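Local coordinates for Exo-alpha-sialidase (Clostridium perfringens, PDB 2VO8), which is a family 33 glycoside hydrolase that probably releases terminal sialic acids, and whose cohesin module takes part in toxin complex formation, at residues Glu53-Asn58 / Glu108-Gly113. Sequence-based numbering, arbitrary orientation.
Sequences EAFILN and ELEVLG
The backbones of Glu53-Asn58 and Glu108-Gly113 run well apart, their nearest CA atoms, those of Ala54 and Glu110, lying 8.1 Å from each other, and no hydrogen bond joins the two segments, so side chains alone bridge the gap. Phe55 does most of this. Its CG lies beside the backbone N and anti to the carbonyl carbon (chi1 -51°), and the ring reaches across to the facing strand. There Glu110 CB meets the ring edge near its plane, 3.9 Å from Phe55 CE2 and 4.0 Å from Phe55 CZ. Leu112 approaches the same corner obliquely, with its CD2 methyl 4.0 Å from Phe55 CE2. Bent at chi2 (-69°), Glu110 runs past the ring in the opposite direction, its carboxylate plane turned 76° from that of the phenyl group. Its CD lies 4.2 Å from Ala54 CB, while OE1 takes a hydrogen bond from Asn51 ND2 and OE2 hydrogen-bonds with Ser107 OG, which fix the carboxylate at the end of the apolar layer. Tyr50, Leu101 and Ile138 also pack on Phe55. Segment 53-58 pairs with strand 95-103 and segment 108-113 with strand 126-139; their meeting through side chains is the face-to-face packing of a beta sandwich, here near one end of the cohesin fold.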
loop_
_atom_site.group_PDB
_atom_site.type_symbol
_atom_site.label_atom_id
_atom_site.label_comp_id
_atom_site.label_asym_id
_atom_site.label_seq_id
_atom_site.Cartn_x
_atom_site.Cartn_y
_atom_site.Cartn_z
ATOM N N GLU A 53 -13.975 8.388 -7.124
ATOM C CA GLU A 53 -15.413 8.295 -7.517
ATOM C C GLU A 53 -15.995 6.901 -7.246
ATOM O O GLU A 53 -17.201 6.744 -6.965
ATOM C CB GLU A 53 -15.616 8.635 -9.005
ATOM C CG GLU A 53 -15.184 10.025 -9.380
ATOM C CD GLU A 53 -15.562 10.384 -10.810
ATOM O OE1 GLU A 53 -15.667 9.480 -11.650
ATOM O OE2 GLU A 53 -15.754 11.593 -11.065
ATOM N N ALA A 54 -15.142 5.885 -7.310
ATOM C CA ALA A 54 -15.591 4.512 -7.227
ATOM C C ALA A 54 -15.516 3.876 -5.836
ATOM O O ALA A 54 -16.211 2.893 -5.603
ATOM C CB ALA A 54 -14.864 3.663 -8.217
ATOM N N PHE A 55 -14.648 4.399 -4.971
ATOM C CA PHE A 55 -14.366 3.896 -3.626
ATOM C C PHE A 55 -14.455 4.962 -2.557
ATOM O O PHE A 55 -14.119 6.072 -2.783
ATOM C CB PHE A 55 -12.982 3.257 -3.506
ATOM C CG PHE A 55 -12.683 2.235 -4.539
ATOM C CD1 PHE A 55 -12.984 0.949 -4.330
ATOM C CD2 PHE A 55 -12.075 2.584 -5.725
ATOM C CE1 PHE A 55 -12.703 0.030 -5.243
ATOM C CE2 PHE A 55 -11.797 1.678 -6.628
ATOM C CZ PHE A 55 -12.131 0.394 -6.406
ATOM N N ILE A 56 -14.871 4.516 -1.383
ATOM C CA ILE A 56 -14.768 5.228 -0.115
ATOM C C ILE A 56 -13.488 4.729 0.671
ATOM O O ILE A 56 -13.439 3.573 0.912
ATOM C CB ILE A 56 -16.060 4.893 0.736
ATOM C CG1 ILE A 56 -17.337 5.294 -0.004
ATOM C CG2 ILE A 56 -16.017 5.463 2.060
ATOM C CD1 ILE A 56 -18.559 4.556 0.399
ATOM N N LEU A 57 -12.552 5.637 1.045
ATOM C CA LEU A 57 -11.446 5.237 1.907
ATOM C C LEU A 57 -11.885 5.158 3.365
ATOM O O LEU A 57 -12.259 6.165 3.965
ATOM C CB LEU A 57 -10.275 6.210 1.761
ATOM C CG LEU A 57 -9.040 5.918 2.618
ATOM C CD1 LEU A 57 -8.402 4.599 2.208
ATOM C CD2 LEU A 57 -8.038 7.057 2.521
ATOM N N ASN A 58 -11.834 3.956 3.928
ATOM C CA ASN A 58 -12.345 3.717 5.287
ATOM C C ASN A 58 -11.328 3.914 6.374
ATOM O O ASN A 58 -11.528 4.751 7.257
ATOM C CB ASN A 58 -12.938 2.325 5.435
ATOM C CG ASN A 58 -14.099 2.100 4.522
ATOM O OD1 ASN A 58 -14.235 1.031 3.888
ATOM N ND2 ASN A 58 -14.944 3.121 4.423
ATOM N N GLU A 108 -16.095 -2.306 -14.527
ATOM C CA GLU A 108 -15.457 -3.463 -15.064
ATOM C C GLU A 108 -13.979 -3.507 -14.663
ATOM O O GLU A 108 -13.425 -4.562 -14.623
ATOM C CB GLU A 108 -15.567 -3.527 -16.605
ATOM C CG GLU A 108 -17.007 -3.747 -17.137
ATOM C CD GLU A 108 -17.490 -5.175 -16.958
ATOM O OE1 GLU A 108 -16.675 -6.067 -16.631
ATOM O OE2 GLU A 108 -18.713 -5.425 -17.150
ATOM N N LEU A 109 -13.381 -2.350 -14.416
ATOM C CA LEU A 109 -11.946 -2.312 -14.145
ATOM C C LEU A 109 -11.651 -1.040 -13.430
ATOM O O LEU A 109 -11.908 0.068 -13.945
ATOM C CB LEU A 109 -11.103 -2.469 -15.438
ATOM C CG LEU A 109 -9.560 -2.532 -15.348
ATOM C CD1 LEU A 109 -8.987 -3.065 -16.680
ATOM C CD2 LEU A 109 -8.957 -1.165 -15.032
ATOM N N GLU A 110 -11.107 -1.200 -12.210
ATOM C CA GLU A 110 -10.453 -0.093 -11.535
ATOM C C GLU A 110 -9.033 -0.483 -11.066
ATOM O O GLU A 110 -8.798 -1.619 -10.743
ATOM C CB GLU A 110 -11.229 0.344 -10.298
ATOM C CG GLU A 110 -12.699 0.745 -10.617
ATOM C CD GLU A 110 -12.766 2.043 -11.420
ATOM O OE1 GLU A 110 -11.877 2.915 -11.271
ATOM O OE2 GLU A 110 -13.724 2.204 -12.198
ATOM N N VAL A 111 -8.158 0.490 -11.022
ATOM C CA VAL A 111 -6.745 0.251 -10.661
ATOM C C VAL A 111 -6.425 0.861 -9.300
ATOM O O VAL A 111 -6.604 2.067 -9.097
ATOM C CB VAL A 111 -5.804 0.785 -11.737
ATOM C CG1 VAL A 111 -4.325 0.577 -11.343
ATOM C CG2 VAL A 111 -6.169 0.138 -13.127
ATOM N N LEU A 112 -5.935 -0.000 -8.395
ATOM C CA LEU A 112 -5.328 0.394 -7.138
ATOM C C LEU A 112 -3.792 0.354 -7.335
ATOM O O LEU A 112 -3.260 -0.708 -7.636
ATOM C CB LEU A 112 -5.774 -0.539 -6.048
ATOM C CG LEU A 112 -7.315 -0.724 -5.979
ATOM C CD1 LEU A 112 -7.676 -1.771 -4.996
ATOM C CD2 LEU A 112 -7.977 0.688 -5.744
ATOM N N GLY A 113 -3.175 1.525 -7.268
ATOM C CA GLY A 113 -1.769 1.742 -7.630
ATOM C C GLY A 113 -0.874 2.275 -6.527
ATOM O O GLY A 113 -1.305 2.976 -5.630
#